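Local coordinates for cAMP factor (Mobiluncus curtisii, PDB 6JLC), which is probably a secreted pore-forming toxin that takes part in the CAMP reaction, the cooperative lysis of red blood cells by bacterial factors, at residues A[26-31]-A[84-89]; A[30-35]-A[154-159]; A[167-172]-A[184-189]; A[196-199]-A[204-207]. One frame throughout, in Å; residues are numbered along the deposited sequence.

Overall arrangement
The four contacts of this all-helical chain divide between two helical bundles and the junction joining them. Starting from the N terminus, helix 8-31 meets helix 68-91 in contact 1, closing a 52-residue loop that contains helix 41-59. Contact 2 starts from the same stretch but runs on across 118 residues to helix 152-173; it tethers the N-terminal bundle to the C-terminal one, its centre about 10 Å from that of contact 1. Contacts 3 and 4 follow in series. The first pairs helices 152-173 and 179-197 as a hairpin, about 26 Å from the centre of the chain; the second closes the short turn into helix 203-222. Lys155 of contact 2 reaches the backbone of contact 4.

Contact 1 of 4, residues A[26-31]-A[84-89]; sequences KEIQSE and TVDKSA
Inside the helical bundle that forms the N-terminal part of this CAMP factor, Ile28 of helix 8-31 packs against Val85, Asp86 and Ala89 of helix 68-91, one aliphatic side chain spanning a turn of its partner helix. It illustrates how one branched side chain can carry the contact of two helix segments with no hydrogen bond across them. The short segments run in broadly the same direction, 40° apart, and their axes approach to 10.4 Å. Both ends of the isoleucine are used. The CG2 branch stands anti to the backbone N and touches two apolar groups, with Val85 CG1 at 3.9 Å and Ala89 CB at 4.1 Å. The longer branch leaves beside the backbone N and then runs extended (chi2 166°), which carries its terminal methyl on to the neighbouring helix, where Ile28 CD1 lies 3.8 Å from Val85 CG1. Trp37, from the loop after helix 8-31, touches both Ile28 and Val85; Val107 of helix 97-114 and Leu25 also pack on Val85, and Thr24 meets Asp86, so the pair belongs to a wider layer. Asp86 marks the more polar margin: its side chain crosses that of Ile28 at about a right angle, and its OD1 has a weak hydrogen bond to Asn90 ND2. The isoleucine methyl also reaches the backbone here, Ile28 CD1 coming within 3.6 Å of Asp86 CA.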
loop_
_atom_site.group_PDB
_atom_site.type_symbol
_atom_site.label_atom_id
_atom_site.label_comp_id
_atom_site.label_asym_id
_atom_site.label_seq_id
_atom_site.Cartn_x
_atom_site.Cartn_y
_atom_site.Cartn_z
ATOM N N LYS A 26 0.897 -4.438 -4.949
ATOM C CA LYS A 26 -0.475 -4.575 -5.433
ATOM C C LYS A 26 -1.473 -4.626 -4.279
ATOM O O LYS A 26 -2.560 -4.044 -4.368
ATOM C CB LYS A 26 -0.601 -5.823 -6.311
ATOM C CG LYS A 26 -0.075 -5.596 -7.712
ATOM C CD LYS A 26 0.090 -6.885 -8.489
ATOM C CE LYS A 26 0.423 -6.578 -9.940
ATOM N NZ LYS A 26 0.619 -7.816 -10.745
ATOM N N GLU A 27 -1.124 -5.315 -3.192
ATOM C CA GLU A 27 -2.010 -5.362 -2.029
ATOM C C GLU A 27 -2.215 -3.971 -1.444
ATOM O O GLU A 27 -3.345 -3.566 -1.155
ATOM C CB GLU A 27 -1.455 -6.307 -0.963
ATOM C CG GLU A 27 -1.388 -7.759 -1.385
ATOM C CD GLU A 27 -0.640 -8.623 -0.385
ATOM O OE1 GLU A 27 -0.395 -8.151 0.747
ATOM O OE2 GLU A 27 -0.296 -9.773 -0.735
ATOM N N ILE A 28 -1.132 -3.219 -1.264
ATOM C CA ILE A 28 -1.273 -1.875 -0.716
ATOM C C ILE A 28 -2.056 -0.982 -1.672
ATOM O O ILE A 28 -2.858 -0.140 -1.241
ATOM C CB ILE A 28 0.111 -1.288 -0.390
ATOM C CG1 ILE A 28 0.781 -2.121 0.702
ATOM C CG2 ILE A 28 -0.001 0.176 0.017
ATOM C CD1 ILE A 28 2.242 -1.827 0.841
ATOM N N GLN A 29 -1.842 -1.144 -2.982
ATOM C CA GLN A 29 -2.578 -0.323 -3.940
ATOM C C GLN A 29 -4.072 -0.604 -3.857
ATOM O O GLN A 29 -4.896 0.312 -3.986
ATOM C CB GLN A 29 -2.067 -0.581 -5.355
ATOM C CG GLN A 29 -2.885 0.088 -6.440
ATOM C CD GLN A 29 -2.445 -0.328 -7.830
ATOM O OE1 GLN A 29 -2.358 -1.521 -8.140
ATOM N NE2 GLN A 29 -2.167 0.653 -8.678
ATOM N N SER A 30 -4.430 -1.870 -3.648
ATOM C CA SER A 30 -5.823 -2.254 -3.455
ATOM C C SER A 30 -6.428 -1.556 -2.240
ATOM O O SER A 30 -7.586 -1.129 -2.273
ATOM C CB SER A 30 -5.906 -3.774 -3.307
ATOM O OG SER A 30 -7.045 -4.160 -2.569
ATOM N N GLU A 31 -5.655 -1.421 -1.163
ATOM C CA GLU A 31 -6.192 -0.832 0.059
ATOM C C GLU A 31 -6.128 0.691 0.059
ATOM O O GLU A 31 -6.919 1.340 0.756
ATOM C CB GLU A 31 -5.442 -1.378 1.274
ATOM C CG GLU A 31 -5.857 -2.771 1.681
ATOM C CD GLU A 31 -4.782 -3.463 2.486
ATOM O OE1 GLU A 31 -3.705 -2.855 2.672
ATOM O OE2 GLU A 31 -5.015 -4.603 2.945
ATOM N N THR A 84 9.698 0.379 1.012
ATOM C CA THR A 84 9.398 1.731 1.474
ATOM C C THR A 84 7.893 1.944 1.598
ATOM O O THR A 84 7.408 2.510 2.589
ATOM C CB THR A 84 10.020 2.757 0.509
ATOM O OG1 THR A 84 11.439 2.534 0.421
ATOM C CG2 THR A 84 9.776 4.171 1.016
ATOM N N VAL A 85 7.146 1.539 0.571
ATOM C CA VAL A 85 5.702 1.719 0.577
ATOM C C VAL A 85 5.074 0.869 1.677
ATOM O O VAL A 85 4.130 1.298 2.347
ATOM C CB VAL A 85 5.130 1.385 -0.814
ATOM C CG1 VAL A 85 3.607 1.341 -0.791
ATOM C CG2 VAL A 85 5.611 2.412 -1.859
ATOM N N ASP A 86 5.609 -0.333 1.896
ATOM C CA ASP A 86 5.096 -1.205 2.953
ATOM C C ASP A 86 5.293 -0.565 4.325
ATOM O O ASP A 86 4.365 -0.508 5.139
ATOM C CB ASP A 86 5.798 -2.566 2.870
ATOM C CG ASP A 86 5.001 -3.700 3.527
ATOM O OD1 ASP A 86 3.786 -3.565 3.740
ATOM O OD2 ASP A 86 5.609 -4.743 3.814
ATOM N N LYS A 87 6.504 -0.072 4.599
ATOM C CA LYS A 87 6.750 0.575 5.886
ATOM C C LYS A 87 5.890 1.817 6.040
ATOM O O LYS A 87 5.352 2.086 7.122
ATOM C CB LYS A 87 8.225 0.949 6.029
ATOM C CG LYS A 87 9.137 -0.237 6.187
ATOM C CD LYS A 87 10.413 0.169 6.876
ATOM C CE LYS A 87 11.226 1.076 5.995
ATOM N NZ LYS A 87 12.561 1.317 6.595
ATOM N N SER A 88 5.773 2.604 4.971
ATOM C CA SER A 88 4.975 3.822 5.034
ATOM C C SER A 88 3.521 3.507 5.361
ATOM O O SER A 88 2.927 4.117 6.262
ATOM C CB SER A 88 5.065 4.564 3.715
ATOM O OG SER A 88 4.126 5.617 3.701
ATOM N N ALA A 89 2.938 2.549 4.632
ATOM C CA ALA A 89 1.538 2.184 4.836
ATOM C C ALA A 89 1.296 1.704 6.260
ATOM O O ALA A 89 0.257 2.001 6.859
ATOM C CB ALA A 89 1.130 1.101 3.835
#

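Contact 2 of 4, residues A[30-35]-A[154-159]; sequences SEEPKA and VKDLLN
Glu31 and Glu32, where helix 8-31 ends, lie beside Asp156 on helix 152-173, with the CA atoms of Glu32 and Asp156 6.0 Å apart. Glu32 is the first residue to leave helical geometry and begins a type I beta turn through Ala35, whose N bonds to Glu32 O. Two waters fill in between this turn and the helix. One donates to both Glu31 O and Asp156 O, at 2.8 Å each; the other accepts from Lys34 N at 2.9 Å and donates to Asp156 OD1 at 3.0 Å. Between these bridges the acids meet directly. The Glu32 chain bends at chi2 (-144°), which brings its carboxylate over to the aspartate: Glu32 OE2 stands only 2.7 Å from Asp156 OD2, and the two carboxylate planes are nearly perpendicular, 86° apart. Arg93 forms no more than a long, weak ion pair with Glu32 OE2. The contact thus joins the N-terminal bundle to the C-terminal one largely through water and paired acids. Two carboxylate oxygens so close imply that one group probably holds a proton and shares it with the other, and the closeness of the pair would be expected to raise the pKa of one of them.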
loop_
_atom_site.group_PDB
_atom_site.type_symbol
_atom_site.label_atom_id
_atom_site.label_comp_id
_atom_site.label_asym_id
_atom_site.label_seq_id
_atom_site.Cartn_x
_atom_site.Cartn_y
_atom_site.Cartn_z
ATOM N N SER A 30 -4.430 -1.870 -3.648
ATOM C CA SER A 30 -5.823 -2.254 -3.455
ATOM C C SER A 30 -6.428 -1.556 -2.240
ATOM O O SER A 30 -7.586 -1.129 -2.273
ATOM C CB SER A 30 -5.906 -3.774 -3.307
ATOM O OG SER A 30 -7.045 -4.160 -2.569
ATOM N N GLU A 31 -5.655 -1.421 -1.163
ATOM C CA GLU A 31 -6.192 -0.832 0.059
ATOM C C GLU A 31 -6.128 0.691 0.059
ATOM O O GLU A 31 -6.919 1.340 0.756
ATOM C CB GLU A 31 -5.442 -1.378 1.274
ATOM C CG GLU A 31 -5.857 -2.771 1.681
ATOM C CD GLU A 31 -4.782 -3.463 2.486
ATOM O OE1 GLU A 31 -3.705 -2.855 2.672
ATOM O OE2 GLU A 31 -5.015 -4.603 2.945
ATOM N N GLU A 32 -5.192 1.291 -0.683
ATOM C CA GLU A 32 -4.991 2.737 -0.645
ATOM C C GLU A 32 -4.838 3.279 -2.067
ATOM O O GLU A 32 -3.813 3.856 -2.417
ATOM C CB GLU A 32 -3.771 3.078 0.219
ATOM C CG GLU A 32 -3.785 2.373 1.594
ATOM C CD GLU A 32 -3.216 3.219 2.723
ATOM O OE1 GLU A 32 -2.243 2.778 3.372
ATOM O OE2 GLU A 32 -3.742 4.329 2.962
ATOM N N PRO A 33 -5.880 3.129 -2.898
ATOM C CA PRO A 33 -5.715 3.436 -4.339
ATOM C C PRO A 33 -5.392 4.887 -4.642
ATOM O O PRO A 33 -4.780 5.171 -5.681
ATOM C CB PRO A 33 -7.077 3.040 -4.934
ATOM C CG PRO A 33 -8.035 3.136 -3.782
ATOM C CD PRO A 33 -7.250 2.685 -2.579
ATOM N N LYS A 34 -5.803 5.819 -3.787
ATOM C CA LYS A 34 -5.546 7.233 -4.007
ATOM C C LYS A 34 -4.264 7.708 -3.329
ATOM O O LYS A 34 -4.025 8.919 -3.269
ATOM C CB LYS A 34 -6.743 8.061 -3.524
ATOM C CG LYS A 34 -8.031 7.852 -4.331
ATOM C CD LYS A 34 -9.195 8.606 -3.682
ATOM C CE LYS A 34 -10.444 8.595 -4.552
ATOM N NZ LYS A 34 -11.577 9.310 -3.887
ATOM N N ALA A 35 -3.439 6.789 -2.819
ATOM C CA ALA A 35 -2.211 7.185 -2.141
ATOM C C ALA A 35 -1.312 7.986 -3.072
ATOM O O ALA A 35 -1.266 7.753 -4.280
ATOM C CB ALA A 35 -1.469 5.964 -1.611
ATOM N N VAL A 154 -5.861 7.969 6.589
ATOM C CA VAL A 154 -6.816 7.765 7.678
ATOM C C VAL A 154 -8.157 7.291 7.124
ATOM O O VAL A 154 -8.790 6.384 7.678
ATOM C CB VAL A 154 -6.964 9.060 8.506
ATOM C CG1 VAL A 154 -8.118 8.936 9.516
ATOM C CG2 VAL A 154 -5.672 9.368 9.243
ATOM N N LYS A 155 -8.620 7.919 6.039
ATOM C CA LYS A 155 -9.842 7.479 5.364
ATOM C C LYS A 155 -9.749 6.026 4.921
ATOM O O LYS A 155 -10.757 5.306 4.938
ATOM C CB LYS A 155 -10.125 8.376 4.156
ATOM C CG LYS A 155 -10.821 9.693 4.492
ATOM C CD LYS A 155 -12.236 9.451 5.004
ATOM C CE LYS A 155 -12.977 10.754 5.312
ATOM N NZ LYS A 155 -13.383 11.433 4.050
ATOM N N ASP A 156 -8.558 5.572 4.512
ATOM C CA ASP A 156 -8.412 4.173 4.124
ATOM C C ASP A 156 -8.561 3.239 5.320
ATOM O O ASP A 156 -9.077 2.129 5.166
ATOM C CB ASP A 156 -7.071 3.957 3.417
ATOM C CG ASP A 156 -7.021 4.629 2.031
ATOM O OD1 ASP A 156 -8.095 4.843 1.427
ATOM O OD2 ASP A 156 -5.913 4.954 1.543
ATOM N N LEU A 157 -8.131 3.663 6.515
ATOM C CA LEU A 157 -8.367 2.855 7.714
ATOM C C LEU A 157 -9.862 2.730 8.010
ATOM O O LEU A 157 -10.347 1.657 8.391
ATOM C CB LEU A 157 -7.630 3.467 8.908
ATOM C CG LEU A 157 -7.616 2.648 10.204
ATOM C CD1 LEU A 157 -6.874 1.337 10.011
ATOM C CD2 LEU A 157 -7.005 3.452 11.353
ATOM N N LEU A 158 -10.621 3.784 7.790
ATOM C CA LEU A 158 -12.057 3.764 7.980
ATOM C C LEU A 158 -12.698 2.847 6.931
ATOM O O LEU A 158 -13.552 2.071 7.218
ATOM C CB LEU A 158 -12.628 5.146 7.880
ATOM C CG LEU A 158 -14.126 5.267 7.860
ATOM C CD1 LEU A 158 -14.767 4.502 8.986
ATOM C CD2 LEU A 158 -14.582 6.685 7.833
ATOM N N ASN A 159 -12.228 2.955 5.712
ATOM C CA ASN A 159 -12.741 2.119 4.646
ATOM C C ASN A 159 -12.478 0.671 4.924
ATOM O O ASN A 159 -13.292 -0.151 4.683
ATOM C CB ASN A 159 -12.203 2.526 3.292
ATOM C CG ASN A 159 -13.152 2.178 2.170
ATOM O OD1 ASN A 159 -12.763 1.920 1.062
ATOM N ND2 ASN A 159 -14.386 2.169 2.479
HETATM O O HOH W 1 -8.320 0.502 3.002
HETATM O O HOH W 2 -7.187 5.613 -1.292
#

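Contact 3 of 4, residues A[167-172]-A[184-189]; sequences VARDKE and TLNKEI. With ACT (acetate ion), chain B.
Arg169 of helix 152-173 and Leu185, Asn186 and Ile189 of helix 179-197 meet across an antiparallel helical hairpin, two arms of the C-terminal three-helix bundle. The segments run 173° apart, their axes 11.5 Å from each other, and a wider pi-type turn occupies 169-172. The packed part is aliphatic: Leu185 CD2 lies against the base of the arginine, 3.7 Å from Arg169 CB. Farther along the side chain, Ile189 CD1 packs obliquely by the guanidinium, 3.7 Å from Arg169 NH1. Here the arginine has bent at chi3 (56°) and turns its flat end into a polar, looser region where an acetate, probably from the crystallisation liquor, has settled. Arg169 NH1 donates in the guanidinium plane to Asn186 OD1 at 2.8 Å, a fairly straight bond (155°), although the donor sits tilted from the amide's carbonyl plane. The other side of the group is held by Asp170 of the same helix in a salt bridge, Arg169 NE to Asp170 OD1 at 3.0 Å, its hydrogen bonds all weak. Arg166 NH2 also binds the acetate, and Ile189 CG2 comes within 3.5 Å of its C atom. The second bond of Arg169 NH1 runs to acetate O at 3.0 Å.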
loop_
_atom_site.group_PDB
_atom_site.type_symbol
_atom_site.label_atom_id
_atom_site.label_comp_id
_atom_site.label_asym_id
_atom_site.label_seq_id
_atom_site.Cartn_x
_atom_site.Cartn_y
_atom_site.Cartn_z
ATOM N N VAL A 167 -17.936 -7.752 5.397
ATOM C CA VAL A 167 -17.556 -9.152 5.231
ATOM C C VAL A 167 -18.037 -9.973 6.420
ATOM O O VAL A 167 -18.697 -11.005 6.257
ATOM C CB VAL A 167 -16.036 -9.277 5.035
ATOM C CG1 VAL A 167 -15.583 -10.709 5.307
ATOM C CG2 VAL A 167 -15.648 -8.849 3.632
ATOM N N ALA A 168 -17.728 -9.513 7.637
ATOM C CA ALA A 168 -18.164 -10.222 8.836
ATOM C C ALA A 168 -19.680 -10.247 8.967
ATOM O O ALA A 168 -20.244 -11.219 9.489
ATOM C CB ALA A 168 -17.538 -9.587 10.080
ATOM N N ARG A 169 -20.365 -9.203 8.499
ATOM C CA ARG A 169 -21.822 -9.190 8.606
ATOM C C ARG A 169 -22.445 -10.307 7.777
ATOM O O ARG A 169 -23.388 -10.967 8.222
ATOM C CB ARG A 169 -22.367 -7.832 8.163
ATOM C CG ARG A 169 -23.867 -7.821 7.902
ATOM C CD ARG A 169 -24.230 -6.783 6.842
ATOM N NE ARG A 169 -23.505 -6.976 5.591
ATOM C CZ ARG A 169 -23.351 -6.036 4.662
ATOM N NH1 ARG A 169 -23.866 -4.824 4.837
ATOM N NH2 ARG A 169 -22.670 -6.302 3.556
ATOM N N ASP A 170 -21.922 -10.529 6.569
ATOM C CA ASP A 170 -22.496 -11.521 5.670
ATOM C C ASP A 170 -22.187 -12.942 6.123
ATOM O O ASP A 170 -22.945 -13.868 5.811
ATOM C CB ASP A 170 -21.970 -11.296 4.255
ATOM C CG ASP A 170 -22.393 -9.957 3.677
ATOM O OD1 ASP A 170 -23.524 -9.502 3.971
ATOM O OD2 ASP A 170 -21.584 -9.368 2.924
ATOM N N LYS A 171 -21.086 -13.135 6.853
ATOM C CA LYS A 171 -20.673 -14.460 7.295
ATOM C C LYS A 171 -21.209 -14.838 8.667
ATOM O O LYS A 171 -21.319 -16.033 8.960
ATOM C CB LYS A 171 -19.145 -14.562 7.306
ATOM C CG LYS A 171 -18.529 -14.515 5.920
ATOM C CD LYS A 171 -17.145 -15.143 5.898
ATOM C CE LYS A 171 -16.187 -14.315 5.046
ATOM N NZ LYS A 171 -14.949 -13.945 5.786
ATOM N N GLU A 172 -21.565 -13.864 9.507
ATOM C CA GLU A 172 -21.963 -14.151 10.877
ATOM C C GLU A 172 -23.335 -13.626 11.271
ATOM O O GLU A 172 -23.937 -14.182 12.188
ATOM C CB GLU A 172 -20.930 -13.583 11.864
ATOM C CG GLU A 172 -19.566 -14.234 11.766
ATOM C CD GLU A 172 -19.523 -15.587 12.449
ATOM O OE1 GLU A 172 -20.531 -15.972 13.086
ATOM O OE2 GLU A 172 -18.479 -16.264 12.345
ATOM N N THR A 184 -30.252 -3.230 11.754
ATOM C CA THR A 184 -29.613 -2.297 12.682
ATOM C C THR A 184 -28.129 -2.134 12.377
ATOM O O THR A 184 -27.597 -1.016 12.375
ATOM C CB THR A 184 -29.798 -2.792 14.116
ATOM O OG1 THR A 184 -31.181 -3.053 14.344
ATOM C CG2 THR A 184 -29.270 -1.767 15.128
ATOM N N LEU A 185 -27.433 -3.250 12.144
ATOM C CA LEU A 185 -26.011 -3.163 11.823
ATOM C C LEU A 185 -25.798 -2.405 10.517
ATOM O O LEU A 185 -24.885 -1.576 10.410
ATOM C CB LEU A 185 -25.401 -4.567 11.739
ATOM C CG LEU A 185 -23.925 -4.625 11.330
ATOM C CD1 LEU A 185 -23.063 -3.797 12.285
ATOM C CD2 LEU A 185 -23.414 -6.065 11.223
ATOM N N ASN A 186 -26.636 -2.675 9.510
ATOM C CA ASN A 186 -26.500 -1.960 8.241
ATOM C C ASN A 186 -26.654 -0.455 8.435
ATOM O O ASN A 186 -25.949 0.333 7.800
ATOM C CB ASN A 186 -27.511 -2.490 7.227
ATOM C CG ASN A 186 -26.934 -3.586 6.361
ATOM O OD1 ASN A 186 -25.859 -4.108 6.646
ATOM N ND2 ASN A 186 -27.636 -3.935 5.295
ATOM N N LYS A 187 -27.570 -0.036 9.314
ATOM C CA LYS A 187 -27.721 1.388 9.600
ATOM C C LYS A 187 -26.437 1.975 10.172
ATOM O O LYS A 187 -26.051 3.101 9.834
ATOM C CB LYS A 187 -28.889 1.608 10.563
ATOM C CG LYS A 187 -30.252 1.283 9.960
ATOM C CD LYS A 187 -31.311 1.131 11.048
ATOM C CE LYS A 187 -32.706 1.415 10.514
ATOM N NZ LYS A 187 -32.957 0.731 9.215
ATOM N N GLU A 188 -25.748 1.225 11.027
ATOM C CA GLU A 188 -24.496 1.742 11.577
ATOM C C GLU A 188 -23.396 1.757 10.524
ATOM O O GLU A 188 -22.553 2.660 10.511
ATOM C CB GLU A 188 -24.078 0.915 12.785
ATOM C CG GLU A 188 -25.092 0.961 13.918
ATOM C CD GLU A 188 -25.039 2.268 14.695
ATOM O OE1 GLU A 188 -24.095 3.062 14.473
ATOM O OE2 GLU A 188 -25.943 2.499 15.528
ATOM N N ILE A 189 -23.377 0.755 9.644
ATOM C CA ILE A 189 -22.440 0.776 8.522
ATOM C C ILE A 189 -22.663 2.021 7.679
ATOM O O ILE A 189 -21.712 2.710 7.286
ATOM C CB ILE A 189 -22.603 -0.505 7.684
ATOM C CG1 ILE A 189 -22.198 -1.736 8.502
ATOM C CG2 ILE A 189 -21.764 -0.417 6.411
ATOM C CD1 ILE A 189 -22.519 -3.042 7.772
HETATM C C ACT B . -23.557 -1.154 3.499
HETATM O O ACT B . -22.984 -2.284 3.472
HETATM O OXT ACT B . -23.213 -0.093 2.924
HETATM C CH3 ACT B . -24.850 -1.034 4.363
#

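Contact 4 of 4, residues A[196-199]-A[204-207]; sequences WFKA and AECD
Lys198 NZ donates to Glu205 OE2 at 2.9 Å, a hydrogen-bonded salt bridge made on the syn lone pair of the carboxylate oxygen. The glutamate is gripped at both oxygens, since its OE1 accepts a hydrogen bond from Thr202 N, just ahead of helix 203-222, as one half of a capping box would. It should help to hold the carboxylate facing the lysine. Glu205 runs extended beyond CG, whereas Lys198 kinks on its way: CG is anti to the backbone N (chi1 165°), but bends at chi2 and chi3 (84°) swing the ammonium across, and the two chains meet at about a right angle. Methylene carbon follows the charge, Lys198 CE lying 3.3 Å from Glu205 OE2. The example is of a charged pair straddling a tight connection on the protein surface. Lys198 is the first residue beyond helix 179-197, and four residues lie between the two segments. On the backbone side, Lys155 NZ of helix 152-173 bonds to Lys198 O and Trp196 O. Trp196 packs on Leu158 and Asn159, and Cys206 on Val154, which places the salt bridge at the junction of helices 152-173, 179-197 and 203-222.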
loop_
_atom_site.group_PDB
_atom_site.type_symbol
_atom_site.label_atom_id
_atom_site.label_comp_id
_atom_site.label_asym_id
_atom_site.label_seq_id
_atom_site.Cartn_x
_atom_site.Cartn_y
_atom_site.Cartn_z
ATOM N N TRP A 196 -16.989 8.523 5.761
ATOM C CA TRP A 196 -15.948 8.240 4.780
ATOM C C TRP A 196 -16.090 9.109 3.533
ATOM O O TRP A 196 -15.089 9.507 2.928
ATOM C CB TRP A 196 -15.984 6.763 4.401
ATOM C CG TRP A 196 -14.951 6.371 3.398
ATOM C CD1 TRP A 196 -13.635 6.089 3.636
ATOM C CD2 TRP A 196 -15.148 6.217 1.993
ATOM N NE1 TRP A 196 -13.006 5.758 2.460
ATOM C CE2 TRP A 196 -13.917 5.828 1.439
ATOM C CE3 TRP A 196 -16.251 6.359 1.153
ATOM C CZ2 TRP A 196 -13.755 5.593 0.078
ATOM C CZ3 TRP A 196 -16.088 6.124 -0.193
ATOM C CH2 TRP A 196 -14.853 5.744 -0.718
ATOM N N PHE A 197 -17.324 9.407 3.131
ATOM C CA PHE A 197 -17.533 10.213 1.937
ATOM C C PHE A 197 -17.388 11.707 2.198
ATOM O O PHE A 197 -17.174 12.465 1.244
ATOM C CB PHE A 197 -18.916 9.927 1.353
ATOM C CG PHE A 197 -18.909 8.914 0.234
ATOM C CD1 PHE A 197 -18.591 9.292 -1.064
ATOM C CD2 PHE A 197 -19.209 7.578 0.482
ATOM C CE1 PHE A 197 -18.592 8.360 -2.097
ATOM C CE2 PHE A 197 -19.224 6.648 -0.546
ATOM C CZ PHE A 197 -18.902 7.036 -1.835
ATOM N N LYS A 198 -17.501 12.145 3.455
ATOM C CA LYS A 198 -17.447 13.568 3.784
ATOM C C LYS A 198 -16.023 14.074 3.604
ATOM O O LYS A 198 -15.126 13.707 4.369
ATOM C CB LYS A 198 -17.941 13.807 5.208
ATOM C CG LYS A 198 -17.576 15.183 5.740
ATOM C CD LYS A 198 -18.619 15.759 6.662
ATOM C CE LYS A 198 -18.438 15.264 8.074
ATOM N NZ LYS A 198 -19.085 16.181 9.058
ATOM N N ALA A 199 -15.813 14.927 2.596
ATOM C CA ALA A 199 -14.458 15.329 2.225
ATOM C C ALA A 199 -13.751 16.087 3.339
ATOM O O ALA A 199 -12.517 16.073 3.406
ATOM C CB ALA A 199 -14.492 16.185 0.960
ATOM N N ALA A 204 -10.600 12.815 13.933
ATOM C CA ALA A 204 -11.421 12.366 15.053
ATOM C C ALA A 204 -12.749 11.789 14.579
ATOM O O ALA A 204 -13.251 10.817 15.159
ATOM C CB ALA A 204 -11.666 13.523 16.020
ATOM N N GLU A 205 -13.358 12.395 13.560
ATOM C CA GLU A 205 -14.620 11.857 13.060
ATOM C C GLU A 205 -14.421 10.467 12.461
ATOM O O GLU A 205 -15.288 9.598 12.590
ATOM C CB GLU A 205 -15.243 12.794 12.020
ATOM C CG GLU A 205 -15.851 14.086 12.569
ATOM C CD GLU A 205 -16.328 15.009 11.456
ATOM O OE1 GLU A 205 -15.480 15.611 10.764
ATOM O OE2 GLU A 205 -17.557 15.121 11.254
ATOM N N CYS A 206 -13.285 10.242 11.795
ATOM C CA CYS A 206 -13.017 8.923 11.228
ATOM C C CYS A 206 -12.759 7.898 12.331
ATOM O O CYS A 206 -13.311 6.790 12.298
ATOM C CB CYS A 206 -11.829 9.002 10.261
ATOM S SG CYS A 206 -12.167 9.985 8.778
ATOM N N ASP A 207 -11.926 8.256 13.320
ATOM C CA ASP A 207 -11.670 7.357 14.449
ATOM C C ASP A 207 -12.955 7.023 15.196
ATOM O O ASP A 207 -13.162 5.878 15.612
ATOM C CB ASP A 207 -10.665 7.981 15.424
ATOM C CG ASP A 207 -9.253 8.069 14.856
ATOM O OD1 ASP A 207 -8.926 7.314 13.913
ATOM O OD2 ASP A 207 -8.475 8.898 15.369
#